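Local coordinates for fibronectin type III domain-containing protein (Simiduia agarivorans, PDB 6P2K) that probably hydrolyses xyloglucan-type plant polysaccharides as a glycoside hydrolase of family 74, through the beta-propeller part of a longer protein, at residues F61-T66 with N71-G76; A103-K108 with N113-A118; Y412-Q417 with P460-Q465; A450-D455 with S745-K750. All coordinates share one frame; numbering follows the deposited sequence.

Interaction 1: F61-T66 with N71-G76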
loop_
_atom_site.group_PDB
_atom_site.type_symbol
_atom_site.label_atom_id
_atom_site.label_comp_id
_atom_site.label_asym_id
_atom_site.label_seq_id
_atom_site.Cartn_x
_atom_site.Cartn_y
_atom_site.Cartn_z
ATOM N N PHE B 61 -13.993 53.878 -7.665
ATOM C CA PHE B 61 -13.066 54.305 -6.629
ATOM C C PHE B 61 -13.748 54.759 -5.346
ATOM O O PHE B 61 -13.071 54.862 -4.317
ATOM C CB PHE B 61 -12.178 55.447 -7.146
ATOM C CG PHE B 61 -11.208 55.029 -8.213
ATOM C CD1 PHE B 61 -10.368 53.946 -8.021
ATOM C CD2 PHE B 61 -11.134 55.723 -9.407
ATOM C CE1 PHE B 61 -9.474 53.562 -9.002
ATOM C CE2 PHE B 61 -10.243 55.341 -10.392
ATOM C CZ PHE B 61 -9.413 54.259 -10.187
ATOM N N ALA B 62 -15.051 55.032 -5.369
ATOM C CA ALA B 62 -15.727 55.540 -4.184
ATOM C C ALA B 62 -17.230 55.334 -4.307
ATOM O O ALA B 62 -17.795 55.407 -5.402
ATOM C CB ALA B 62 -15.421 57.025 -3.957
ATOM N N VAL B 63 -17.864 55.075 -3.167
ATOM C CA VAL B 63 -19.315 54.981 -3.055
ATOM C C VAL B 63 -19.735 55.711 -1.786
ATOM O O VAL B 63 -19.096 55.569 -0.739
ATOM C CB VAL B 63 -19.804 53.515 -3.028
ATOM C CG1 VAL B 63 -21.317 53.457 -2.879
ATOM C CG2 VAL B 63 -19.371 52.775 -4.280
ATOM N N ALA B 64 -20.806 56.498 -1.880
ATOM C CA ALA B 64 -21.329 57.218 -0.726
ATOM C C ALA B 64 -22.848 57.236 -0.779
ATOM O O ALA B 64 -23.434 57.519 -1.828
ATOM C CB ALA B 64 -20.788 58.650 -0.664
ATOM N N VAL B 65 -23.479 56.932 0.352
ATOM C CA VAL B 65 -24.929 56.993 0.498
ATOM C C VAL B 65 -25.283 58.284 1.220
ATOM O O VAL B 65 -24.622 58.662 2.193
ATOM C CB VAL B 65 -25.463 55.763 1.258
ATOM C CG1 VAL B 65 -26.969 55.664 1.113
ATOM C CG2 VAL B 65 -24.796 54.496 0.754
ATOM N N THR B 66 -26.320 58.959 0.751
ATOM C CA THR B 66 -26.679 60.245 1.334
ATOM C C THR B 66 -27.224 60.055 2.743
ATOM O O THR B 66 -28.127 59.235 2.947
ATOM C CB THR B 66 -27.711 60.965 0.479
ATOM O OG1 THR B 66 -28.866 60.134 0.326
ATOM C CG2 THR B 66 -27.133 61.304 -0.880
ATOM N N ASN B 71 -31.695 56.073 -0.635
ATOM C CA ASN B 71 -31.974 55.837 -2.045
ATOM C C ASN B 71 -31.124 56.693 -2.977
ATOM O O ASN B 71 -31.092 56.419 -4.180
ATOM C CB ASN B 71 -33.459 56.079 -2.339
ATOM C CG ASN B 71 -34.345 54.951 -1.837
ATOM O OD1 ASN B 71 -33.982 53.776 -1.921
ATOM N ND2 ASN B 71 -35.512 55.304 -1.310
ATOM N N LYS B 72 -30.439 57.712 -2.460
ATOM C CA LYS B 72 -29.568 58.562 -3.264
ATOM C C LYS B 72 -28.122 58.162 -2.988
ATOM O O LYS B 72 -27.626 58.338 -1.871
ATOM C CB LYS B 72 -29.802 60.038 -2.956
ATOM C CG LYS B 72 -29.092 60.978 -3.915
ATOM C CD LYS B 72 -29.877 62.264 -4.140
ATOM C CE LYS B 72 -29.625 63.274 -3.033
ATOM N NZ LYS B 72 -30.264 64.585 -3.334
ATOM N N ILE B 73 -27.451 57.627 -4.005
ATOM C CA ILE B 73 -26.111 57.069 -3.869
ATOM C C ILE B 73 -25.207 57.696 -4.921
ATOM O O ILE B 73 -25.594 57.810 -6.089
ATOM C CB ILE B 73 -26.122 55.536 -4.017
ATOM C CG1 ILE B 73 -26.902 54.906 -2.868
ATOM C CG2 ILE B 73 -24.706 54.983 -4.082
ATOM C CD1 ILE B 73 -27.554 53.610 -3.243
ATOM N N PHE B 74 -24.009 58.094 -4.508
ATOM C CA PHE B 74 -23.001 58.627 -5.412
ATOM C C PHE B 74 -21.884 57.608 -5.595
ATOM O O PHE B 74 -21.443 56.974 -4.630
ATOM C CB PHE B 74 -22.433 59.946 -4.888
ATOM C CG PHE B 74 -23.438 61.059 -4.848
ATOM C CD1 PHE B 74 -23.655 61.854 -5.963
ATOM C CD2 PHE B 74 -24.171 61.308 -3.700
ATOM C CE1 PHE B 74 -24.585 62.881 -5.931
ATOM C CE2 PHE B 74 -25.099 62.332 -3.660
ATOM C CZ PHE B 74 -25.308 63.119 -4.778
ATOM N N VAL B 75 -21.440 57.454 -6.841
ATOM C CA VAL B 75 -20.416 56.485 -7.216
ATOM C C VAL B 75 -19.359 57.208 -8.036
ATOM O O VAL B 75 -19.658 57.732 -9.117
ATOM C CB VAL B 75 -21.001 55.308 -8.017
ATOM C CG1 VAL B 75 -19.893 54.361 -8.453
ATOM C CG2 VAL B 75 -22.052 54.572 -7.201
ATOM N N GLY B 76 -18.124 57.234 -7.532
ATOM C CA GLY B 76 -17.017 57.837 -8.237
ATOM C C GLY B 76 -16.243 56.796 -9.019
ATOM O O GLY B 76 -15.785 55.798 -8.456
#
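Ala62, Ala64, Phe74 and Gly76 form the hydrogen-bonded pairs of an antiparallel beta hairpin, the first two strands of a four-stranded beta-propeller blade. The strand axes of 61-66 and 72-76 approach to 4.6 Å, their directions 173° apart. Ala64 N and Phe74 O bond at 2.9 Å, and Phe74 N returns the bond to Ala64 O. At the Phe61 end a classic beta bulge interrupts the regular spacing: Phe61 N and Ala62 N both donate to Gly76 O, the first at 2.7 Å and the second more loosely at 3.3 Å. Glycine at this place puts no side chain against Ala62.

One face is a row of branched residues. Ile73 lies between two valines: its CG2 is 3.9 Å from Val63 CG1, while its CG1 lies alongside Val65 CG1 at 4.1 Å. Beside Phe74, Thr66 brings its methyl to the edge of the ring, CG2 to CE2 3.6 Å, with CG2 near the ring plane. With Thr66 CG2 anti to its carbonyl carbon, that methyl also meets the aliphatic part of Lys72, 3.6 Å from CG. The lysine then bends away, and its NZ bonds to Gly147 O.

Tyr31 and Val39 of the strands before it cover the valine face. Backbone bonds satisfy the polar groups between the strands, so the valines and Ile73 can pack as hydrocarbon.

Interaction 2: A103-K108 with N113-A118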
loop_
_atom_site.group_PDB
_atom_site.type_symbol
_atom_site.label_atom_id
_atom_site.label_comp_id
_atom_site.label_asym_id
_atom_site.label_seq_id
_atom_site.Cartn_x
_atom_site.Cartn_y
_atom_site.Cartn_z
ATOM N N ALA B 103 -12.575 59.882 -6.489
ATOM C CA ALA B 103 -12.321 58.831 -5.515
ATOM C C ALA B 103 -12.717 59.213 -4.092
ATOM O O ALA B 103 -12.343 58.502 -3.153
ATOM C CB ALA B 103 -10.845 58.427 -5.541
ATOM N N SER B 104 -13.461 60.302 -3.903
ATOM C CA SER B 104 -13.897 60.709 -2.573
ATOM C C SER B 104 -15.209 61.471 -2.684
ATOM O O SER B 104 -15.345 62.350 -3.540
ATOM C CB SER B 104 -12.844 61.586 -1.881
ATOM O OG SER B 104 -11.528 61.124 -2.129
ATOM N N ILE B 105 -16.168 61.132 -1.823
ATOM C CA ILE B 105 -17.416 61.881 -1.698
ATOM C C ILE B 105 -17.707 62.066 -0.215
ATOM O O ILE B 105 -17.664 61.101 0.556
ATOM C CB ILE B 105 -18.599 61.177 -2.395
ATOM C CG1 ILE B 105 -18.217 60.733 -3.807
ATOM C CG2 ILE B 105 -19.805 62.100 -2.449
ATOM C CD1 ILE B 105 -18.787 59.381 -4.192
ATOM N N ALA B 106 -17.998 63.303 0.186
ATOM C CA ALA B 106 -18.247 63.617 1.586
ATOM C C ALA B 106 -19.397 64.606 1.698
ATOM O O ALA B 106 -19.497 65.549 0.907
ATOM C CB ALA B 106 -16.995 64.190 2.263
ATOM N N PHE B 107 -20.257 64.389 2.689
ATOM C CA PHE B 107 -21.415 65.232 2.942
ATOM C C PHE B 107 -21.174 66.128 4.153
ATOM O O PHE B 107 -20.349 65.837 5.020
ATOM C CB PHE B 107 -22.669 64.382 3.171
ATOM C CG PHE B 107 -23.030 63.502 2.010
ATOM C CD1 PHE B 107 -22.492 62.233 1.892
ATOM C CD2 PHE B 107 -23.912 63.943 1.040
ATOM C CE1 PHE B 107 -22.824 61.421 0.829
ATOM C CE2 PHE B 107 -24.247 63.134 -0.026
ATOM C CZ PHE B 107 -23.703 61.871 -0.131
ATOM N N LYS B 108 -21.919 67.222 4.204
ATOM C CA LYS B 108 -21.815 68.144 5.329
ATOM C C LYS B 108 -22.684 67.652 6.482
ATOM O O LYS B 108 -23.838 67.271 6.260
ATOM C CB LYS B 108 -22.238 69.548 4.909
ATOM C CG LYS B 108 -22.223 70.578 6.026
ATOM C CD LYS B 108 -22.372 71.985 5.466
ATOM C CE LYS B 108 -22.766 72.979 6.545
ATOM N NZ LYS B 108 -22.995 74.343 5.984
ATOM N N ASN B 113 -27.356 68.157 1.607
ATOM C CA ASN B 113 -27.386 68.802 0.302
ATOM C C ASN B 113 -26.059 69.460 -0.044
ATOM O O ASN B 113 -25.824 69.776 -1.216
ATOM C CB ASN B 113 -28.513 69.835 0.243
ATOM C CG ASN B 113 -29.880 69.195 0.108
ATOM O OD1 ASN B 113 -30.031 68.163 -0.546
ATOM N ND2 ASN B 113 -30.884 69.806 0.725
ATOM N N HIS B 114 -25.192 69.675 0.943
ATOM C CA HIS B 114 -23.839 70.154 0.697
ATOM C C HIS B 114 -22.933 68.940 0.544
ATOM O O HIS B 114 -22.688 68.212 1.511
ATOM C CB HIS B 114 -23.362 71.064 1.825
ATOM C CG HIS B 114 -22.149 71.868 1.476
ATOM N ND1 HIS B 114 -22.145 73.246 1.472
ATOM C CD2 HIS B 114 -20.900 71.487 1.115
ATOM C CE1 HIS B 114 -20.946 73.680 1.125
ATOM N NE2 HIS B 114 -20.172 72.633 0.902
ATOM N N ILE B 115 -22.449 68.713 -0.676
ATOM C CA ILE B 115 -21.616 67.561 -0.991
ATOM C C ILE B 115 -20.307 68.049 -1.591
ATOM O O ILE B 115 -20.256 69.078 -2.272
ATOM C CB ILE B 115 -22.320 66.585 -1.960
ATOM C CG1 ILE B 115 -23.796 66.435 -1.596
ATOM C CG2 ILE B 115 -21.638 65.226 -1.946
ATOM C CD1 ILE B 115 -24.663 65.994 -2.749
ATOM N N ILE B 116 -19.243 67.299 -1.332
ATOM C CA ILE B 116 -17.939 67.532 -1.936
ATOM C C ILE B 116 -17.519 66.256 -2.650
ATOM O O ILE B 116 -17.512 65.175 -2.048
ATOM C CB ILE B 116 -16.890 67.948 -0.888
ATOM C CG1 ILE B 116 -17.218 69.329 -0.318
ATOM C CG2 ILE B 116 -15.497 67.929 -1.490
ATOM C CD1 ILE B 116 -16.272 69.781 0.768
ATOM N N ALA B 117 -17.193 66.378 -3.933
ATOM C CA ALA B 117 -16.649 65.278 -4.719
ATOM C C ALA B 117 -15.237 65.656 -5.134
ATOM O O ALA B 117 -15.032 66.694 -5.771
ATOM C CB ALA B 117 -17.519 64.978 -5.942
ATOM N N ALA B 118 -14.269 64.822 -4.769
ATOM C CA ALA B 118 -12.872 65.153 -4.971
ATOM C C ALA B 118 -12.266 64.290 -6.063
ATOM O O ALA B 118 -12.397 63.059 -6.017
ATOM C CB ALA B 118 -12.086 64.971 -3.668
HETATM O O HOH W 1 -10.715 61.556 -4.370
#
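His114, Ala118, Ile115 and Lys108 give up most surface where strand 103-108 pairs with strand 114-118. His114 crosses Lys108 obliquely, CB to CB at 3.6 Å, and the extended lysine chain carries its CD past the imidazole, 4.0 Å from His114 CG. Their polar ends go to other partners: Lys108 NZ bonds to Asn177 OD1 and His114 NE2 to Gly193 O. A long aliphatic chain suits this place, since it can lie against the histidine while its ammonium reaches Asn177. The backbones join here too, Lys108 N to His114 O at 3.0 Å.

At the other end Ala118 N bonds to Ser104 O, and its small methyl suits the close approach of the two CB atoms, 3.9 Å apart.

Ile115 shares its face with Ile105 and Phe107. Its two branches divide the labour: CG1 touches Phe107 CD2 at 3.6 Å, whereas CG2 sits over the face of that ring as a CH-pi contact, 4.2 Å from the centroid. With CG1 beside the backbone N (chi1 -41°), CG2 is left anti to it and reaches Ile105 CG2 at 3.7 Å. Ala106 and Ile116 exchange a pair of backbone bonds.

This antiparallel hairpin opens a four-stranded propeller blade. Ile105 and Phe107 pack on strand 60-66 of the preceding blade, Ala106, Lys108 and Ile116 on strand 166-171 of the next, and strand 139-144 continues the sheet beside 114-118.

Interaction 3: Y412-Q417 with P460-Q465. With PE3 (3,6,9,12,15,18,21,24,27,30,33,36,39-tridecaoxahentetracontane-1,41-diol), chain V.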
loop_
_atom_site.group_PDB
_atom_site.type_symbol
_atom_site.label_atom_id
_atom_site.label_comp_id
_atom_site.label_asym_id
_atom_site.label_seq_id
_atom_site.Cartn_x
_atom_site.Cartn_y
_atom_site.Cartn_z
ATOM N N TYR B 412 -15.349 17.602 -12.836
ATOM C CA TYR B 412 -14.139 18.396 -12.661
ATOM C C TYR B 412 -14.158 19.600 -13.595
ATOM O O TYR B 412 -14.455 19.465 -14.786
ATOM C CB TYR B 412 -12.897 17.549 -12.934
ATOM C CG TYR B 412 -11.603 18.325 -12.850
ATOM C CD1 TYR B 412 -10.983 18.551 -11.629
ATOM C CD2 TYR B 412 -10.998 18.830 -13.996
ATOM C CE1 TYR B 412 -9.795 19.264 -11.551
ATOM C CE2 TYR B 412 -9.820 19.546 -13.927
ATOM C CZ TYR B 412 -9.223 19.760 -12.701
ATOM O OH TYR B 412 -8.043 20.464 -12.620
ATOM N N VAL B 413 -13.835 20.772 -13.048
ATOM C CA VAL B 413 -13.661 21.995 -13.820
ATOM C C VAL B 413 -12.388 22.672 -13.338
ATOM O O VAL B 413 -12.104 22.688 -12.135
ATOM C CB VAL B 413 -14.863 22.957 -13.676
ATOM C CG1 VAL B 413 -14.684 24.176 -14.579
ATOM C CG2 VAL B 413 -16.174 22.244 -13.988
ATOM N N ILE B 414 -11.617 23.225 -14.271
ATOM C CA ILE B 414 -10.463 24.043 -13.925
ATOM C C ILE B 414 -10.589 25.384 -14.631
ATOM O O ILE B 414 -10.887 25.437 -15.830
ATOM C CB ILE B 414 -9.126 23.361 -14.281
ATOM C CG1 ILE B 414 -7.957 24.302 -13.974
ATOM C CG2 ILE B 414 -9.101 22.917 -15.742
ATOM C CD1 ILE B 414 -6.613 23.610 -13.899
ATOM N N GLN B 415 -10.401 26.465 -13.875
ATOM C CA GLN B 415 -10.167 27.794 -14.425
ATOM C C GLN B 415 -8.679 28.093 -14.338
ATOM O O GLN B 415 -8.090 28.001 -13.258
ATOM C CB GLN B 415 -10.932 28.874 -13.659
ATOM C CG GLN B 415 -12.433 28.876 -13.790
ATOM C CD GLN B 415 -13.042 30.074 -13.079
ATOM O OE1 GLN B 415 -12.636 31.216 -13.308
ATOM N NE2 GLN B 415 -14.006 29.820 -12.197
ATOM N N GLY B 416 -8.073 28.438 -15.471
ATOM C CA GLY B 416 -6.719 28.951 -15.455
ATOM C C GLY B 416 -6.741 30.454 -15.273
ATOM O O GLY B 416 -7.325 31.168 -16.092
ATOM N N GLN B 417 -6.127 30.954 -14.208
ATOM C CA GLN B 417 -6.268 32.354 -13.842
ATOM C C GLN B 417 -4.911 33.034 -13.733
ATOM O O GLN B 417 -3.872 32.390 -13.565
ATOM C CB GLN B 417 -7.021 32.499 -12.509
ATOM C CG GLN B 417 -8.450 31.965 -12.550
ATOM C CD GLN B 417 -9.217 32.253 -11.276
ATOM O OE1 GLN B 417 -8.682 32.837 -10.332
ATOM N NE2 GLN B 417 -10.480 31.845 -11.243
ATOM N N PRO B 460 -8.543 10.203 -18.309
ATOM C CA PRO B 460 -8.551 11.626 -18.665
ATOM C C PRO B 460 -7.584 12.403 -17.786
ATOM O O PRO B 460 -7.497 12.179 -16.578
ATOM C CB PRO B 460 -10.005 12.047 -18.424
ATOM C CG PRO B 460 -10.547 11.038 -17.460
ATOM C CD PRO B 460 -9.832 9.752 -17.759
ATOM N N THR B 461 -6.847 13.318 -18.410
ATOM C CA THR B 461 -5.714 13.965 -17.763
ATOM C C THR B 461 -5.706 15.444 -18.113
ATOM O O THR B 461 -5.605 15.805 -19.291
ATOM C CB THR B 461 -4.400 13.307 -18.196
ATOM O OG1 THR B 461 -4.449 11.907 -17.894
ATOM C CG2 THR B 461 -3.214 13.941 -17.483
ATOM N N VAL B 462 -5.805 16.294 -17.088
ATOM C CA VAL B 462 -5.676 17.730 -17.287
ATOM C C VAL B 462 -4.251 18.049 -17.713
ATOM O O VAL B 462 -3.288 17.497 -17.169
ATOM C CB VAL B 462 -6.037 18.485 -15.994
ATOM C CG1 VAL B 462 -6.400 19.935 -16.299
ATOM C CG2 VAL B 462 -7.156 17.774 -15.248
ATOM N N VAL B 463 -4.107 18.935 -18.696
ATOM C CA VAL B 463 -2.819 19.509 -19.064
ATOM C C VAL B 463 -2.919 21.019 -18.907
ATOM O O VAL B 463 -3.972 21.609 -19.177
ATOM C CB VAL B 463 -2.391 19.134 -20.499
ATOM C CG1 VAL B 463 -2.248 17.633 -20.628
ATOM C CG2 VAL B 463 -3.385 19.671 -21.529
ATOM N N ALA B 464 -1.834 21.644 -18.456
ATOM C CA ALA B 464 -1.876 23.067 -18.160
ATOM C C ALA B 464 -0.513 23.707 -18.371
ATOM O O ALA B 464 0.525 23.112 -18.067
ATOM C CB ALA B 464 -2.343 23.320 -16.719
ATOM N N GLN B 465 -0.534 24.920 -18.913
ATOM C CA GLN B 465 0.585 25.840 -18.784
ATOM C C GLN B 465 0.455 26.527 -17.428
ATOM O O GLN B 465 -0.536 27.220 -17.178
ATOM C CB GLN B 465 0.571 26.848 -19.933
ATOM C CG GLN B 465 1.161 28.219 -19.620
ATOM C CD GLN B 465 2.646 28.163 -19.313
ATOM O OE1 GLN B 465 3.367 27.311 -19.834
ATOM N NE2 GLN B 465 3.110 29.076 -18.466
HETATM O O43 PE3 V . -10.693 8.821 -21.134
HETATM C C42 PE3 V . -10.710 9.621 -22.319
HETATM C C41 PE3 V . -10.513 11.094 -21.955
HETATM O O40 PE3 V . -10.548 11.846 -23.175
HETATM C C39 PE3 V . -10.390 13.247 -22.922
HETATM C C38 PE3 V . -10.432 13.987 -24.253
HETATM O O37 PE3 V . -11.692 13.749 -24.907
#
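Tyr412 and Val462 make the close part of a contact between side chains of two strands that do not pair, their nearest CA atoms (Ile414 and Val462) being 8.6 Å apart. The two side chains approach from opposite directions. Val462 CG2 lies 3.5 Å from Tyr412 CE2 and 3.8 Å from CZ, meeting the ring obliquely. Tyrosine suits the place because its ring gives the valine an apolar surface, while its hydroxyl goes on to bond Glu424 OE2. Having CG anti to the backbone N (chi1 177°) sends the ring across toward the valine.

Val462 uses its other methyl more loosely: CG1 is 4.1 Å from Ile414 CG2, the two side chains crossing at a slant. The beta-branched valine can therefore serve two neighbours at once. Ile414 and Val462 are plain hydrocarbon, and between them the attraction is dispersion and burial of apolar surface.

Toward the solvent end the strand loses touch with 412-417. Partly exposed Pro460 meets instead a bound polyethylene glycol fragment, CD to O43 at 3.6 Å, with CB 3.7 Å from C41; this ligand is probably a crystallisation additive.

The contact joins adjacent beta sheets of the propeller architecture. Strand 412-417 is the middle one of three, between 403-409 and 421-425; strand 459-467 lies between 447-456 and 478-483; and Trp493 of strand 493-496 packs on Tyr412, Ile414, Val462 and Ala464 alike.

Interaction 4: A450-D455 with S745-K750. With PE3 (3,6,9,12,15,18,21,24,27,30,33,36,39-tridecaoxahentetracontane-1,41-diol), chain V.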
loop_
_atom_site.group_PDB
_atom_site.type_symbol
_atom_site.label_atom_id
_atom_site.label_comp_id
_atom_site.label_asym_id
_atom_site.label_seq_id
_atom_site.Cartn_x
_atom_site.Cartn_y
_atom_site.Cartn_z
ATOM N N ALA B 450 -3.337 28.421 -20.068
ATOM C CA ALA B 450 -3.959 27.443 -20.950
ATOM C C ALA B 450 -4.202 26.146 -20.191
ATOM O O ALA B 450 -3.343 25.697 -19.429
ATOM C CB ALA B 450 -3.089 27.176 -22.186
ATOM N N VAL B 451 -5.379 25.552 -20.408
ATOM C CA VAL B 451 -5.737 24.250 -19.855
ATOM C C VAL B 451 -6.461 23.446 -20.928
ATOM O O VAL B 451 -7.054 24.005 -21.855
ATOM C CB VAL B 451 -6.619 24.366 -18.588
ATOM C CG1 VAL B 451 -5.820 24.935 -17.422
ATOM C CG2 VAL B 451 -7.850 25.224 -18.863
ATOM N N ASP B 452 -6.411 22.119 -20.792
ATOM C CA ASP B 452 -7.117 21.205 -21.685
ATOM C C ASP B 452 -7.173 19.836 -21.017
ATOM O O ASP B 452 -6.574 19.615 -19.962
ATOM C CB ASP B 452 -6.443 21.127 -23.063
ATOM C CG ASP B 452 -7.437 20.872 -24.191
ATOM O OD1 ASP B 452 -8.563 20.401 -23.907
ATOM O OD2 ASP B 452 -7.092 21.139 -25.365
ATOM N N ILE B 453 -7.910 18.916 -21.638
ATOM C CA ILE B 453 -8.057 17.549 -21.142
ATOM C C ILE B 453 -7.468 16.597 -22.173
ATOM O O ILE B 453 -7.906 16.579 -23.329
ATOM C CB ILE B 453 -9.524 17.188 -20.855
ATOM C CG1 ILE B 453 -10.200 18.267 -20.004
ATOM C CG2 ILE B 453 -9.611 15.825 -20.171
ATOM C CD1 ILE B 453 -9.658 18.377 -18.590
ATOM N N ALA B 454 -6.490 15.796 -21.751
ATOM C CA ALA B 454 -5.829 14.813 -22.597
ATOM C C ALA B 454 -6.227 13.399 -22.167
ATOM O O ALA B 454 -7.143 13.204 -21.360
ATOM C CB ALA B 454 -4.312 15.009 -22.548
ATOM N N ASP B 455 -5.513 12.405 -22.697
ATOM C CA ASP B 455 -5.842 10.998 -22.476
ATOM C C ASP B 455 -4.550 10.218 -22.253
ATOM O O ASP B 455 -3.749 10.065 -23.180
ATOM C CB ASP B 455 -6.618 10.431 -23.663
ATOM C CG ASP B 455 -6.642 8.922 -23.672
ATOM O OD1 ASP B 455 -7.060 8.340 -22.655
ATOM O OD2 ASP B 455 -6.243 8.320 -24.692
ATOM N N SER B 745 -11.850 33.180 -23.519
ATOM C CA SER B 745 -11.984 31.839 -24.068
ATOM C C SER B 745 -13.447 31.422 -24.014
ATOM O O SER B 745 -14.194 31.840 -23.124
ATOM C CB SER B 745 -11.129 30.825 -23.299
ATOM O OG SER B 745 -11.746 30.479 -22.069
ATOM N N SER B 746 -13.844 30.594 -24.978
ATOM C CA SER B 746 -15.161 29.973 -24.990
ATOM C C SER B 746 -15.043 28.540 -25.487
ATOM O O SER B 746 -14.255 28.250 -26.391
ATOM C CB SER B 746 -16.158 30.757 -25.864
ATOM O OG SER B 746 -16.292 32.098 -25.423
ATOM N N ARG B 747 -15.824 27.648 -24.882
ATOM C CA ARG B 747 -15.897 26.255 -25.300
ATOM C C ARG B 747 -17.350 25.812 -25.265
ATOM O O ARG B 747 -18.083 26.143 -24.328
ATOM C CB ARG B 747 -15.066 25.328 -24.399
ATOM C CG ARG B 747 -13.563 25.521 -24.480
ATOM C CD ARG B 747 -12.839 24.385 -23.775
ATOM N NE ARG B 747 -11.461 24.729 -23.430
ATOM C CZ ARG B 747 -10.414 24.505 -24.217
ATOM N NH1 ARG B 747 -10.586 23.938 -25.406
ATOM N NH2 ARG B 747 -9.193 24.849 -23.819
ATOM N N PHE B 748 -17.766 25.073 -26.285
ATOM C CA PHE B 748 -19.069 24.423 -26.276
ATOM C C PHE B 748 -18.919 23.066 -25.604
ATOM O O PHE B 748 -18.147 22.219 -26.066
ATOM C CB PHE B 748 -19.623 24.277 -27.692
ATOM C CG PHE B 748 -20.085 25.571 -28.295
ATOM C CD1 PHE B 748 -21.322 26.098 -27.971
ATOM C CD2 PHE B 748 -19.279 26.264 -29.184
ATOM C CE1 PHE B 748 -21.750 27.288 -28.525
ATOM C CE2 PHE B 748 -19.700 27.457 -29.740
ATOM C CZ PHE B 748 -20.938 27.969 -29.408
ATOM N N ILE B 749 -19.650 22.863 -24.512
ATOM C CA ILE B 749 -19.464 21.701 -23.654
ATOM C C ILE B 749 -20.827 21.114 -23.325
ATOM O O ILE B 749 -21.746 21.844 -22.937
ATOM C CB ILE B 749 -18.701 22.072 -22.367
ATOM C CG1 ILE B 749 -17.289 22.548 -22.717
ATOM C CG2 ILE B 749 -18.645 20.891 -21.409
ATOM C CD1 ILE B 749 -16.449 22.899 -21.525
ATOM N N LYS B 750 -20.958 19.799 -23.488
ATOM C CA LYS B 750 -22.176 19.084 -23.133
ATOM C C LYS B 750 -22.091 18.634 -21.681
ATOM O O LYS B 750 -21.121 17.983 -21.283
ATOM C CB LYS B 750 -22.385 17.879 -24.051
ATOM C CG LYS B 750 -23.679 17.125 -23.792
ATOM C CD LYS B 750 -24.043 16.236 -24.972
ATOM C CE LYS B 750 -25.174 16.839 -25.791
ATOM N NZ LYS B 750 -26.390 15.971 -25.780
HETATM O O43 PE3 V . -10.693 8.821 -21.134
HETATM C C42 PE3 V . -10.710 9.621 -22.319
HETATM C C41 PE3 V . -10.513 11.094 -21.955
HETATM O O40 PE3 V . -10.548 11.846 -23.175
HETATM C C39 PE3 V . -10.390 13.247 -22.922
HETATM C C38 PE3 V . -10.432 13.987 -24.253
HETATM O O37 PE3 V . -11.692 13.749 -24.907
HETATM O O HOH W 2 -7.752 23.632 -26.319
#
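Val451 is the first residue of 450-455 to meet Arg747, and it does so through its backbone: the carbonyl O is 3.0 Å from Arg747 NH2, close but too poorly angled for a hydrogen bond. Its side chain packs instead on Ala407 and Ala464.

Asp452 comes next. Its OD1 lies over one face of the guanidinium, 4.3 Å from Arg747 NH1, so the opposite charges probably favour each other, though no N-H points at the oxygen. Water supplies the directed link: it donates to Asp452 OD2 (2.7 Å) and accepts from Arg747 NH1 (3.0 Å), lying in the guanidinium plane at its edge. OD1 also takes the amide of Ile453 at 2.8 Å, and OD2 that of Val516, which fixes the carboxylate.

The two strands are first members of separate propeller blades, and the blade of 745-751 is completed by the N-terminal strand 7-8. Arginine suits the gap because its chain, extended from CG to NE, spans CA atoms 10.8 Å apart (Asp452 to Arg747). Its NE is held by Val406 O, and NH2 makes a long, weak ion pair with zinc-binding Asp405.

Farther on, the carbonyls of Ile453 and Ala454 border the polyethylene glycol, Ala454 O lying 3.6 Å from C39, and Asp455 OD1 lies near C42.

The four contacts form two clusters on opposite sides of the chain's centre; the centres of interactions 1 and 3 lie about 40 Å apart. Interactions 1 and 2 are hairpins of successive blades, their centres about 9 Å apart, and they pack directly: Thr66 CG2 is 3.5 Å from Phe107 CE2. Interactions 3 and 4, with centres about 8 Å apart, are joined through neighbouring strands 450-455 and 460-465 of one sheet, where Val463 N and Asp452 O, 2.9 Å apart, probably bond; both touch the same polyethylene glycol. Each cluster adjoins a zinc ion: the Phe61 side chain is about 6 Å from the one bound by Gln16 and Asp124, and that of Arg747 about 4 Å from the one bound by Asp405 and Asp513.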